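Diaminopimelate decarboxylase (Methanocaldococcus jannaschii, PDB 1TWI) catalyses the pyridoxal-phosphate-dependent decarboxylation of meso-diaminopimelate to L-lysine, the last step of lysine biosynthesis by the diaminopimelate pathway. Local coordinates at the interface of chains A and B. Coordinates in Å, arbitrary orientation; residue numbers count along the deposited sequence, not the author numbering. Chains: chain A/B, Diaminopimelate decarboxylase.

Contact 1: the interface of chains A and B. Residues chain A 311-313; chain B 183, 186, 188.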
# COMPACT_ATOMS: atom_id res chain seq x y z
N GLU A 311 -18.78 -18.84 -10.73
CA GLU A 311 -19.94 -19.01 -9.85
C GLU A 311 -19.58 -19.86 -8.65
O GLU A 311 -18.93 -20.91 -8.82
CB GLU A 311 -21.08 -19.67 -10.60
CG GLU A 311 -21.46 -18.84 -11.80
CD GLU A 311 -22.56 -19.47 -12.59
OE1 GLU A 311 -23.04 -18.81 -13.54
OE2 GLU A 311 -22.93 -20.62 -12.26
N THR A 312 -19.95 -19.42 -7.45
CA THR A 312 -19.69 -20.24 -6.27
C THR A 312 -21.03 -20.38 -5.55
O THR A 312 -22.02 -19.73 -5.91
CB THR A 312 -18.66 -19.63 -5.24
OG1 THR A 312 -19.29 -18.55 -4.52
CG2 THR A 312 -17.34 -19.14 -5.95
N PRO A 313 -21.09 -21.22 -4.53
CA PRO A 313 -22.36 -21.38 -3.82
C PRO A 313 -22.88 -20.07 -3.26
O PRO A 313 -24.08 -19.84 -3.29
CB PRO A 313 -22.01 -22.39 -2.73
CG PRO A 313 -20.95 -23.24 -3.38
CD PRO A 313 -20.08 -22.18 -4.06
N ASP B 183 -15.01 -25.06 -4.41
CA ASP B 183 -15.77 -25.60 -3.29
C ASP B 183 -15.92 -27.13 -3.39
O ASP B 183 -16.29 -27.66 -4.44
CB ASP B 183 -17.15 -24.93 -3.25
CG ASP B 183 -17.95 -25.29 -2.01
OD1 ASP B 183 -18.92 -26.04 -2.17
OD2 ASP B 183 -17.57 -24.81 -0.90
N SER B 186 -20.14 -28.50 -2.39
CA SER B 186 -21.10 -28.34 -3.49
C SER B 186 -20.85 -29.19 -4.73
O SER B 186 -21.65 -29.15 -5.69
CB SER B 186 -21.10 -26.88 -3.94
OG SER B 186 -19.88 -26.63 -4.65
N ILE B 188 -18.30 -28.75 -6.77
CA ILE B 188 -17.54 -28.02 -7.81
C ILE B 188 -16.10 -28.54 -8.04
O ILE B 188 -15.66 -28.63 -9.16
CB ILE B 188 -17.54 -26.49 -7.50
CG1 ILE B 188 -18.98 -25.97 -7.66
CG2 ILE B 188 -16.59 -25.71 -8.46
CD1 ILE B 188 -19.27 -24.54 -7.11
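The pyrrolidine ring of A:Pro313 packs against B:Asp183, B:Ser186 and B:Ile188 where the two subunits of this class-II, fold-type III decarboxylase dimer meet. The tight part surrounds the ring's outer carbons, and A:Pro313 hides 59 Å² of its surface, more than any other residue of the patch. Its CG touches the methylene CB of B:Ser186 at 3.7 Å and also lies 3.7 Å from the carboxylate oxygen OD1 of B:Asp183. The carboxylate points there because CG of B:Asp183 is anti to the backbone N (chi1 -173°). OD1 is turned inward to its own chain: it accepts the backbone N-H of B:Ser186 at 2.7 Å, nearly in line with the C-O bond, and the hydroxyl OG of B:Ser186, also at 2.7 Å, through its anti lone pair. This double grip fixes the polar turn on which the proline rests. Alongside them B:Ile188, first residue of helix 188-198, extends its CD1 methyl tip to tip toward CD of A:Pro313 at 3.9 Å. Toward strand 300-311 the cover thins: A:Glu311, whose backbone O faces the same methyl, hides 14 Å², and A:Thr312 hides 5 Å². No hydrogen bond crosses the patch.

Contact 2: the interface of chains A and B. Residues chain A 396-398, 423; chain B 91, 93-94, 97.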
# COMPACT_ATOMS: atom_id res chain seq x y z
N ASN A 396 2.82 -8.45 -5.25
CA ASN A 396 2.61 -9.67 -6.06
C ASN A 396 3.42 -9.55 -7.36
O ASN A 396 3.12 -10.23 -8.33
CB ASN A 396 1.11 -9.94 -6.39
CG ASN A 396 0.35 -10.54 -5.22
OD1 ASN A 396 0.65 -10.27 -4.04
ND2 ASN A 396 -0.63 -11.34 -5.53
N ALA A 397 4.45 -8.69 -7.36
CA ALA A 397 5.32 -8.44 -8.52
C ALA A 397 4.52 -8.10 -9.78
O ALA A 397 4.66 -8.74 -10.83
CB ALA A 397 6.28 -9.67 -8.80
N ARG A 398 3.69 -7.07 -9.65
CA ARG A 398 2.84 -6.60 -10.75
C ARG A 398 3.28 -5.17 -11.04
O ARG A 398 3.43 -4.36 -10.10
CB ARG A 398 1.36 -6.60 -10.33
CG ARG A 398 0.74 -7.94 -10.19
CD ARG A 398 -0.68 -7.81 -9.63
NE ARG A 398 -1.23 -9.15 -9.74
CZ ARG A 398 -2.13 -9.51 -10.64
NH1 ARG A 398 -2.60 -8.57 -11.49
NH2 ARG A 398 -2.46 -10.81 -10.76
N LEU A 423 10.44 -4.42 -12.75
CA LEU A 423 10.21 -4.97 -11.42
C LEU A 423 11.53 -5.20 -10.68
O LEU A 423 11.58 -5.01 -9.46
CB LEU A 423 9.47 -6.30 -11.50
CG LEU A 423 8.02 -6.21 -12.04
CD1 LEU A 423 7.44 -7.64 -12.23
CD2 LEU A 423 7.18 -5.41 -11.02
N SER B 91 1.96 -14.49 -10.10
CA SER B 91 1.80 -13.61 -11.25
C SER B 91 2.90 -13.90 -12.24
O SER B 91 3.88 -14.56 -11.90
CB SER B 91 1.93 -12.16 -10.83
OG SER B 91 3.29 -11.89 -10.46
N GLY B 93 4.86 -11.81 -13.21
CA GLY B 93 6.06 -11.12 -12.70
C GLY B 93 6.87 -12.03 -11.76
O GLY B 93 8.09 -12.06 -11.85
N GLU B 94 6.18 -12.72 -10.84
CA GLU B 94 6.88 -13.62 -9.91
C GLU B 94 7.45 -14.84 -10.65
O GLU B 94 8.58 -15.27 -10.34
CB GLU B 94 5.93 -14.04 -8.75
CG GLU B 94 5.62 -12.81 -7.86
CD GLU B 94 4.81 -13.14 -6.61
OE1 GLU B 94 4.34 -14.29 -6.51
OE2 GLU B 94 4.65 -12.24 -5.76
N ILE B 97 10.69 -13.64 -12.30
CA ILE B 97 11.77 -13.55 -11.33
C ILE B 97 12.27 -14.95 -10.92
O ILE B 97 13.48 -15.19 -10.77
CB ILE B 97 11.27 -12.76 -10.09
CG1 ILE B 97 10.97 -11.32 -10.51
CG2 ILE B 97 12.31 -12.89 -8.93
CD1 ILE B 97 10.38 -10.43 -9.34
O HOH W 1 3.02 -9.58 -13.03
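The methyl CB of A:Ala397 presses on B:Glu94, 3.3 Å from CG of its side chain, and forms the apolar centre of this dimer contact. B:Ile97, one helical turn further on, brings its CD1 to 4.2 Å from the same CB. A:Leu423 lies beside the alanine, its CD1 methyl resting on the backbone CA of B:Gly93 at 3.8 Å. The aliphatic stem of B:Glu94 runs extended beyond CG, carrying the carboxylate outward alongside A:Asn396, with OE2 3.3 Å from CA of that residue. At the rim, the hydroxyl OG of B:Ser91 donates to the backbone O of A:Asn396 at 2.7 Å, nearly along the C=O axis (162°). With OG between its own backbone N and carbonyl carbon (chi1 70°), the hydroxyl also accepts a hydrogen bond from the backbone N of B:Glu94 at 3.0 Å, so one atom both caps its helix and reaches the partner subunit. Water 1 adds a bridge, 2.9 Å from O of A:Ala397 and 2.9 Å from N of B:Gly93. In the fold, the start of helix 92-100 in the pyridoxal-binding domain of chain B meets the loop 396-398 of chain A, whose residues A:Asn396 and A:Ala397 both have positive phi, with helix 420-423 beside it.

Contact 3: the interface of chains A and B. Residues chain A 69, 90-91, 94, 111-112; chain B 358, 396, 398.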
# COMPACT_ATOMS: atom_id res chain seq x y z
N LYS A 69 -0.07 14.92 -2.30
CA LYS A 69 -0.10 13.52 -1.87
C LYS A 69 -1.24 12.77 -2.54
O LYS A 69 -1.20 11.55 -2.63
CB LYS A 69 -0.20 13.39 -0.35
CG LYS A 69 -1.54 13.80 0.28
CD LYS A 69 -1.28 14.61 1.59
CE LYS A 69 -1.17 16.11 1.21
NZ LYS A 69 -0.77 17.06 2.23
N VAL A 90 4.50 17.56 0.88
CA VAL A 90 4.80 16.99 2.21
C VAL A 90 6.15 16.28 2.26
O VAL A 90 6.49 15.62 3.24
CB VAL A 90 3.68 16.02 2.66
CG1 VAL A 90 2.40 16.76 2.88
CG2 VAL A 90 3.46 14.93 1.67
N SER A 91 6.93 16.46 1.20
CA SER A 91 8.26 15.83 1.12
C SER A 91 9.16 16.55 0.09
O SER A 91 8.66 17.28 -0.80
CB SER A 91 8.09 14.39 0.64
OG SER A 91 7.85 14.42 -0.77
N GLU A 94 7.88 15.77 -3.43
CA GLU A 94 6.77 16.57 -3.91
C GLU A 94 7.21 17.99 -4.18
O GLU A 94 6.75 18.58 -5.16
CB GLU A 94 5.61 16.57 -2.89
CG GLU A 94 4.86 15.18 -2.92
CD GLU A 94 3.68 15.10 -1.94
OE1 GLU A 94 3.48 16.09 -1.22
OE2 GLU A 94 2.97 14.05 -1.89
N ASN A 111 4.15 20.96 4.30
CA ASN A 111 3.63 20.30 5.52
C ASN A 111 4.46 19.07 5.82
O ASN A 111 5.15 18.56 4.94
CB ASN A 111 2.18 19.79 5.27
CG ASN A 111 1.17 20.88 5.36
OD1 ASN A 111 1.07 21.50 6.40
ND2 ASN A 111 0.43 21.15 4.27
N GLY A 112 4.39 18.61 7.06
CA GLY A 112 5.05 17.36 7.39
C GLY A 112 5.55 17.34 8.80
O GLY A 112 6.07 18.35 9.23
N CYS B 358 2.05 12.33 5.69
CA CYS B 358 0.92 13.08 6.21
C CYS B 358 -0.36 12.30 6.27
O CYS B 358 -1.40 12.80 5.81
CB CYS B 358 0.71 14.37 5.40
SG CYS B 358 1.35 15.87 6.33
N ASN B 396 3.41 9.86 -0.88
CA ASN B 396 3.97 11.17 -0.44
C ASN B 396 5.24 11.47 -1.27
O ASN B 396 6.09 12.24 -0.82
CB ASN B 396 4.32 11.18 1.06
CG ASN B 396 3.10 11.38 1.96
OD1 ASN B 396 3.24 11.87 3.08
ND2 ASN B 396 1.92 10.98 1.49
N ARG B 398 7.90 9.60 -2.00
CA ARG B 398 9.11 9.18 -1.29
C ARG B 398 9.69 7.96 -2.06
O ARG B 398 8.95 7.04 -2.39
CB ARG B 398 8.72 8.77 0.16
CG ARG B 398 8.37 10.02 1.02
CD ARG B 398 7.62 9.62 2.28
NE ARG B 398 8.63 9.32 3.27
CZ ARG B 398 9.07 10.24 4.13
NH1 ARG B 398 8.58 11.50 4.18
NH2 ARG B 398 10.12 9.96 4.83
O HOH W 2 1.35 10.48 -2.74
O HOH W 3 6.08 12.95 3.54
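One face of the B:Asn396 carboxamide is covered by A:Val90, the two side chains crossing at about a right angle. CG2 of A:Val90 stands 3.6 Å from CG of B:Asn396, the amide carbon; this methyl lies between its backbone N and carbonyl carbon (chi1 -66° for CG1), which turns it to the amide. CB of A:Lys69 lies toward the same face, 3.7 Å from ND2 of B:Asn396. At the amide edge, OD1 accepts the backbone N-H of B:Cys358 at 2.9 Å in the carbonyl plane (147° at the oxygen), which fixes the group's rotation. OD1 also contacts water 3, which sits in plane at the edge of the B:Arg398 guanidinium and bonds to the backbone O of A:Val90. Water 2 bridges O of A:Lys69 and the backbone N of B:Asn396. The hydroxyl OG of A:Ser91 donates to the backbone O of B:Asn396 at 2.8 Å, tilted 17° from the carbonyl plane. From the second shell, OE1 of A:Glu94 accepts the A:Val90 backbone N-H at 2.8 Å. The other methyl of A:Val90, CG1, faces SG of the poorly ordered B:Cys358, the likely proton donor. A:Lys69, which carries pyridoxal phosphate in the resting enzyme but is unmodified here, comes near it, so the active site draws on both chains. The A:Val90-A:Ser91 loop, between strand 86-89 and helix 92-100, here meets loops of chain B.

Contact 4: the interface of chains A and B. Residues chain A 37, 75, 79, 405, 407, 409, 412; chain B 430, 432-433.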
# COMPACT_ATOMS: atom_id res chain seq x y z
N GLU A 37 -9.10 15.60 -18.08
CA GLU A 37 -8.55 16.92 -17.91
C GLU A 37 -9.67 17.92 -17.65
O GLU A 37 -9.54 18.79 -16.79
CB GLU A 37 -7.79 17.34 -19.17
CG GLU A 37 -7.27 18.79 -19.13
CD GLU A 37 -6.46 19.08 -20.38
OE1 GLU A 37 -5.23 18.93 -20.34
OE2 GLU A 37 -7.04 19.39 -21.42
N ALA A 75 2.16 15.14 -15.35
CA ALA A 75 1.23 15.85 -16.27
C ALA A 75 0.10 16.51 -15.45
O ALA A 75 -0.34 17.64 -15.76
CB ALA A 75 0.61 14.88 -17.31
N LEU A 79 -0.67 20.43 -15.26
CA LEU A 79 -2.01 20.93 -15.62
C LEU A 79 -2.45 21.90 -14.53
O LEU A 79 -2.82 23.06 -14.80
CB LEU A 79 -3.02 19.77 -15.68
CG LEU A 79 -4.53 20.16 -15.81
CD1 LEU A 79 -4.84 21.04 -17.10
CD2 LEU A 79 -5.36 18.86 -15.75
N LEU A 405 -4.52 10.71 -20.22
CA LEU A 405 -5.23 11.95 -19.94
C LEU A 405 -6.16 12.18 -21.15
O LEU A 405 -5.69 12.16 -22.31
CB LEU A 405 -4.27 13.14 -19.83
CG LEU A 405 -4.97 14.49 -19.51
CD1 LEU A 405 -5.36 14.64 -18.04
CD2 LEU A 405 -4.05 15.61 -19.92
N SER A 407 -8.49 14.71 -23.07
CA SER A 407 -8.48 16.16 -23.20
C SER A 407 -9.16 16.55 -24.52
O SER A 407 -9.33 15.71 -25.42
CB SER A 407 -7.00 16.59 -23.22
OG SER A 407 -6.80 17.89 -23.75
N LYS A 409 -7.86 18.14 -26.61
CA LYS A 409 -6.76 18.02 -27.58
C LYS A 409 -6.47 16.62 -28.10
O LYS A 409 -5.75 16.47 -29.08
CB LYS A 409 -5.48 18.56 -26.96
CG LYS A 409 -5.58 19.94 -26.37
CD LYS A 409 -5.03 20.94 -27.31
CE LYS A 409 -4.92 22.30 -26.67
NZ LYS A 409 -4.32 23.16 -27.74
N PHE A 412 -3.87 11.36 -24.23
CA PHE A 412 -2.42 11.26 -24.12
C PHE A 412 -1.92 10.31 -23.05
O PHE A 412 -2.44 10.29 -21.93
CB PHE A 412 -1.82 12.67 -23.86
CG PHE A 412 -2.22 13.69 -24.89
CD1 PHE A 412 -3.40 14.44 -24.73
CD2 PHE A 412 -1.43 13.89 -26.01
CE1 PHE A 412 -3.79 15.41 -25.68
CE2 PHE A 412 -1.79 14.87 -26.98
CZ PHE A 412 -3.00 15.64 -26.81
N PRO B 430 2.15 15.71 -21.78
CA PRO B 430 1.56 15.90 -23.12
C PRO B 430 1.99 17.28 -23.69
O PRO B 430 2.21 18.24 -22.96
CB PRO B 430 0.05 15.85 -22.87
CG PRO B 430 -0.08 15.34 -21.37
CD PRO B 430 1.15 15.80 -20.70
N HIS B 432 0.50 19.99 -24.94
CA HIS B 432 -0.09 21.24 -24.45
C HIS B 432 0.17 21.59 -22.96
O HIS B 432 -0.20 22.68 -22.47
CB HIS B 432 -1.62 21.24 -24.74
CG HIS B 432 -2.38 20.25 -23.91
ND1 HIS B 432 -2.31 18.89 -24.13
CD2 HIS B 432 -3.23 20.42 -22.87
CE1 HIS B 432 -3.11 18.27 -23.27
NE2 HIS B 432 -3.68 19.19 -22.50
N LEU B 433 0.82 20.67 -22.24
CA LEU B 433 1.12 20.89 -20.83
C LEU B 433 2.62 21.16 -20.64
O LEU B 433 3.10 21.30 -19.50
CB LEU B 433 0.66 19.66 -19.98
CG LEU B 433 -0.88 19.43 -20.07
CD1 LEU B 433 -1.35 18.27 -19.14
CD2 LEU B 433 -1.60 20.73 -19.67
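NE2 of B:His432 donates to the carboxylate oxygen OE1 of A:Glu37 at 2.7 Å, a nearly straight bond (167° at H). CG of A:Glu37 is anti to the backbone N (chi1 175°) and the chain is extended, which carries the carboxylate to the histidine. The two side chains meet tip to tip: OE1 lies at the imidazole edge, in the ring plane, and offers its syn lone pair, while the carboxylate stands at 81° to the ring. A:Ser407 steadies the acid from the second shell, its OG bonding to OE2 of A:Glu37 at 2.8 Å from above the carboxylate plane. The carboxylate may in turn stabilise a positive charge on the histidine. The imidazole is sandwiched, with CG of A:Lys409 over the centre of one face and CG of its own neighbour B:Leu433 toward the rim of the other. CB of B:Pro430 sits against CG of the A:Phe412 ring at 3.7 Å, and its CD meets CB of A:Ala75 at 3.6 Å. CD1 of B:Leu433 extends tip to tip toward CD2 of A:Leu405 at 3.9 Å. The contact thus anchors the C-terminal end of one subunit, with its 3-10 helix 431-433, on the other and helps hold the homodimer together.

Contacts 2 and 3 are largely twin regions with the chains exchanged, about 28 Å apart between the centres of their C-alpha atoms: both pair Ser91 and Glu94 of one subunit with Asn396 and Arg398 of the other. The Asn396 amide is flipped by about 180° between the two copies in the model, which may reflect only the assignment of its O and N. Measured between the same centres, contact 4 is about 24 Å from contact 3, and contact 1 about 29 Å from contact 2 and 47 Å from contact 4. These peripheral contacts may brace the homodimer, while contacts 2 and 3 adjoin its two composite active sites.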